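Local coordinates for SusD homolog (Bacteroides thetaiotaomicron VPI-5482, PDB 3IHV), which probably binds sugars at the outer membrane as a member of the SusD family, helping a Bacteroides cell capture glycans, at residues Asp34-Leu47 against Asp275-Lys287. Numbering follows the deposited sequence.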
# COMPACT_ATOMS: atom_id res chain seq x y z
N ASP A 34 -1.54 10.57 -9.39
CA ASP A 34 -2.67 10.62 -8.50
C ASP A 34 -3.44 9.29 -8.58
O ASP A 34 -3.84 8.72 -7.57
CB ASP A 34 -3.53 11.82 -8.91
CG ASP A 34 -4.44 12.36 -7.79
OD1 ASP A 34 -3.96 12.64 -6.68
OD2 ASP A 34 -5.64 12.54 -8.06
N ALA A 35 -3.58 8.76 -9.80
CA ALA A 35 -4.28 7.50 -10.03
C ALA A 35 -3.50 6.26 -9.62
O ALA A 35 -4.01 5.14 -9.66
CB ALA A 35 -4.69 7.40 -11.53
N MSE A 36 -2.23 6.45 -9.27
CA MSE A 36 -1.35 5.42 -8.74
C MSE A 36 -1.16 5.73 -7.24
O MSE A 36 -2.17 5.86 -6.54
CB MSE A 36 -0.03 5.40 -9.53
CG MSE A 36 -0.22 5.07 -10.99
SE MSE A 36 -0.57 3.18 -11.31
CE MSE A 36 1.19 2.45 -10.83
N TYR A 37 0.06 5.92 -6.74
CA TYR A 37 0.25 6.02 -5.28
C TYR A 37 0.07 7.42 -4.71
O TYR A 37 0.15 7.59 -3.49
CB TYR A 37 1.57 5.33 -4.86
CG TYR A 37 1.56 3.87 -5.28
CD1 TYR A 37 0.89 2.95 -4.53
CD2 TYR A 37 2.15 3.46 -6.48
CE1 TYR A 37 0.79 1.62 -4.93
CE2 TYR A 37 2.07 2.12 -6.88
CZ TYR A 37 1.39 1.23 -6.13
OH TYR A 37 1.30 -0.08 -6.56
N GLY A 38 -0.14 8.43 -5.55
CA GLY A 38 -0.39 9.75 -5.02
C GLY A 38 -1.71 9.81 -4.26
O GLY A 38 -1.86 10.63 -3.34
N TYR A 39 -2.65 8.92 -4.61
CA TYR A 39 -4.00 8.94 -4.02
C TYR A 39 -4.81 7.67 -4.19
O TYR A 39 -5.23 7.07 -3.20
CB TYR A 39 -4.75 10.16 -4.59
CG TYR A 39 -6.17 10.38 -4.15
CD1 TYR A 39 -6.60 10.08 -2.87
CD2 TYR A 39 -7.04 11.06 -4.98
CE1 TYR A 39 -7.92 10.34 -2.47
CE2 TYR A 39 -8.37 11.32 -4.58
CZ TYR A 39 -8.79 10.92 -3.34
OH TYR A 39 -10.07 11.19 -2.96
N TYR A 40 -5.04 7.19 -5.41
CA TYR A 40 -5.97 6.07 -5.53
C TYR A 40 -5.48 4.74 -4.98
O TYR A 40 -6.17 4.07 -4.19
CB TYR A 40 -6.50 5.88 -6.96
CG TYR A 40 -7.13 7.08 -7.65
CD1 TYR A 40 -7.51 8.22 -6.97
CD2 TYR A 40 -7.45 7.01 -8.99
CE1 TYR A 40 -8.10 9.29 -7.65
CE2 TYR A 40 -7.98 8.06 -9.66
CZ TYR A 40 -8.32 9.20 -9.00
OH TYR A 40 -8.87 10.26 -9.67
N LEU A 41 -4.31 4.30 -5.40
CA LEU A 41 -3.77 3.03 -4.94
C LEU A 41 -3.20 3.07 -3.53
O LEU A 41 -2.97 2.01 -2.94
CB LEU A 41 -2.68 2.51 -5.89
CG LEU A 41 -3.14 2.06 -7.27
CD1 LEU A 41 -1.89 1.62 -8.10
CD2 LEU A 41 -4.19 0.93 -7.24
N SER A 42 -2.86 4.28 -3.05
CA SER A 42 -2.36 4.43 -1.69
C SER A 42 -3.51 4.55 -0.71
O SER A 42 -3.59 3.79 0.29
CB SER A 42 -1.47 5.64 -1.59
OG SER A 42 -2.12 6.79 -2.15
N ILE A 43 -4.45 5.43 -1.02
CA ILE A 43 -5.48 5.77 -0.05
C ILE A 43 -6.90 5.38 -0.41
O ILE A 43 -7.52 4.60 0.29
CB ILE A 43 -5.45 7.32 0.22
CG1 ILE A 43 -4.10 7.76 0.79
CG2 ILE A 43 -6.63 7.76 1.13
CD1 ILE A 43 -3.91 9.30 0.77
N LEU A 44 -7.37 5.87 -1.54
CA LEU A 44 -8.80 5.85 -1.85
C LEU A 44 -9.39 4.47 -2.05
O LEU A 44 -10.51 4.24 -1.60
CB LEU A 44 -9.12 6.72 -3.09
CG LEU A 44 -10.58 7.03 -3.41
CD1 LEU A 44 -11.29 7.81 -2.26
CD2 LEU A 44 -10.66 7.78 -4.77
N PHE A 45 -8.66 3.58 -2.69
CA PHE A 45 -9.21 2.26 -3.00
C PHE A 45 -9.02 1.25 -1.88
O PHE A 45 -9.38 0.08 -2.07
CB PHE A 45 -8.55 1.67 -4.26
CG PHE A 45 -8.74 2.48 -5.54
CD1 PHE A 45 -9.65 3.54 -5.65
CD2 PHE A 45 -8.13 2.04 -6.70
CE1 PHE A 45 -9.81 4.20 -6.86
CE2 PHE A 45 -8.32 2.70 -7.89
CZ PHE A 45 -9.16 3.79 -7.95
N ASN A 46 -8.51 1.69 -0.73
CA ASN A 46 -8.18 0.79 0.37
C ASN A 46 -9.02 1.01 1.60
O ASN A 46 -8.68 0.53 2.67
CB ASN A 46 -6.71 1.01 0.70
CG ASN A 46 -5.80 0.67 -0.47
OD1 ASN A 46 -6.07 -0.29 -1.17
ND2 ASN A 46 -4.73 1.45 -0.69
N LEU A 47 -10.09 1.76 1.46
CA LEU A 47 -10.96 2.06 2.58
C LEU A 47 -12.13 1.10 2.70
O LEU A 47 -12.45 0.32 1.78
CB LEU A 47 -11.45 3.50 2.45
CG LEU A 47 -10.37 4.55 2.64
CD1 LEU A 47 -10.89 5.88 2.10
CD2 LEU A 47 -9.95 4.67 4.12
N ASP A 275 3.82 17.93 -11.28
CA ASP A 275 4.71 17.94 -10.12
C ASP A 275 4.58 16.58 -9.40
O ASP A 275 3.47 16.10 -9.19
CB ASP A 275 4.34 19.08 -9.18
CG ASP A 275 4.48 20.43 -9.83
OD1 ASP A 275 5.50 20.68 -10.52
OD2 ASP A 275 3.56 21.26 -9.66
N PRO A 276 5.70 15.93 -9.04
CA PRO A 276 5.61 14.66 -8.34
C PRO A 276 5.36 14.82 -6.84
O PRO A 276 6.23 14.52 -5.98
CB PRO A 276 6.98 14.02 -8.62
CG PRO A 276 7.85 15.13 -8.69
CD PRO A 276 7.09 16.24 -9.37
N VAL A 277 4.16 15.29 -6.53
CA VAL A 277 3.68 15.46 -5.15
C VAL A 277 2.46 14.55 -5.02
O VAL A 277 1.82 14.22 -6.03
CB VAL A 277 3.35 16.91 -4.85
CG1 VAL A 277 4.63 17.75 -4.89
CG2 VAL A 277 2.27 17.49 -5.80
N GLY A 278 2.14 14.17 -3.80
CA GLY A 278 1.00 13.33 -3.56
C GLY A 278 0.10 13.90 -2.49
O GLY A 278 0.28 15.02 -2.02
N ARG A 279 -0.86 13.09 -2.09
CA ARG A 279 -1.84 13.48 -1.08
C ARG A 279 -1.59 12.84 0.28
O ARG A 279 -2.44 12.89 1.16
CB ARG A 279 -3.23 13.11 -1.58
CG ARG A 279 -3.61 13.80 -2.90
CD ARG A 279 -5.03 13.54 -3.22
NE ARG A 279 -5.40 13.88 -4.59
CZ ARG A 279 -6.09 14.95 -4.96
NH1 ARG A 279 -6.52 15.83 -4.07
NH2 ARG A 279 -6.38 15.14 -6.25
N ILE A 280 -0.41 12.26 0.47
CA ILE A 280 -0.10 11.53 1.71
C ILE A 280 0.10 12.55 2.83
O ILE A 280 0.76 13.59 2.65
CB ILE A 280 1.13 10.61 1.57
CG1 ILE A 280 1.14 9.78 0.25
CG2 ILE A 280 1.26 9.73 2.81
CD1 ILE A 280 -0.12 8.95 -0.08
N GLY A 281 -0.52 12.30 3.97
CA GLY A 281 -0.55 13.28 5.07
C GLY A 281 -1.56 14.41 4.84
O GLY A 281 -1.73 15.28 5.69
N LYS A 282 -2.26 14.39 3.70
CA LYS A 282 -3.26 15.40 3.40
C LYS A 282 -4.63 14.75 3.49
O LYS A 282 -5.33 14.91 4.48
CB LYS A 282 -2.99 16.02 2.01
CG LYS A 282 -1.54 16.55 1.85
CD LYS A 282 -1.15 17.57 2.89
CE LYS A 282 -1.79 18.92 2.66
NZ LYS A 282 -1.35 20.15 3.50
N TRP A 283 -4.98 13.94 2.49
CA TRP A 283 -6.26 13.29 2.48
C TRP A 283 -6.36 12.23 3.59
O TRP A 283 -7.45 11.97 4.14
CB TRP A 283 -6.46 12.63 1.11
CG TRP A 283 -7.88 12.58 0.64
CD1 TRP A 283 -8.49 13.51 -0.14
CD2 TRP A 283 -8.85 11.54 0.86
NE1 TRP A 283 -9.78 13.13 -0.42
CE2 TRP A 283 -10.02 11.91 0.18
CE3 TRP A 283 -8.85 10.35 1.57
CZ2 TRP A 283 -11.18 11.14 0.20
CZ3 TRP A 283 -9.98 9.58 1.58
CH2 TRP A 283 -11.13 9.97 0.88
N ASN A 284 -5.23 11.64 3.95
CA ASN A 284 -5.20 10.66 5.03
C ASN A 284 -4.36 11.17 6.20
O ASN A 284 -3.79 10.41 6.96
CB ASN A 284 -4.67 9.32 4.54
CG ASN A 284 -3.20 9.37 4.18
OD1 ASN A 284 -2.63 10.48 3.96
ND2 ASN A 284 -2.57 8.22 4.09
N GLY A 285 -4.29 12.49 6.33
CA GLY A 285 -3.52 13.08 7.40
C GLY A 285 -4.29 13.23 8.70
O GLY A 285 -5.38 12.68 8.87
N VAL A 286 -3.71 14.04 9.58
CA VAL A 286 -4.36 14.45 10.80
C VAL A 286 -5.12 15.70 10.41
O VAL A 286 -4.58 16.54 9.68
CB VAL A 286 -3.34 14.75 11.91
CG1 VAL A 286 -4.02 15.42 13.10
CG2 VAL A 286 -2.67 13.44 12.34
N LYS A 287 -6.37 15.85 10.86
CA LYS A 287 -7.16 17.03 10.54
C LYS A 287 -6.42 18.27 11.02
O LYS A 287 -6.10 18.38 12.20
CB LYS A 287 -8.56 16.90 11.17
CG LYS A 287 -9.55 17.95 10.76
CD LYS A 287 -9.92 17.87 9.29
CE LYS A 287 -11.28 18.46 8.95
NZ LYS A 287 -11.63 18.17 7.50
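Trp283 meets four side chains of 34-47, showing how one indole can join a loop to the short helix 40-44 and the residues flanking it. Ile43 CG2 lies 3.4 Å from Trp283 CE3, Leu44 CD1 approaches CH2 obliquely, and Leu47 CD1 reaches the indole edge at CZ3. Over one indole face Tyr39 makes an edge-to-face stack, planes at 52°, with CE1 3.7 Å from Trp283 CD2. Without the indole, as with an alanine here, these four would probably lose their common partner and a gap would open between them. Farther along, Ile43 CD1 packs 3.5 Å from Asn284 CG and also touches Ile280 CD1; Trp392 of strand 392-396 adjoins both Ile280 and Asn284. Tyr39, its CG anti to the backbone N (chi1 179°), sets one ring face against Arg279 CD in a CH-pi contact. Beside it Gly38 O accepts from Arg279 N at 2.9 Å. At the polar edge Arg279 forms a side-on salt bridge: Arg279 NE meets the syn lone pair of Asp34 OD1 at 2.8 Å, and Arg279 NH2 reaches Asp34 OD2 at 3.3 Å, out of the carboxylate plane. Buried packing thus joins helices 34-38 and 40-44 to the loop between strands 259-263 and 302-304, while paired charges probably neutralise each other and fix the guanidinium's rotation.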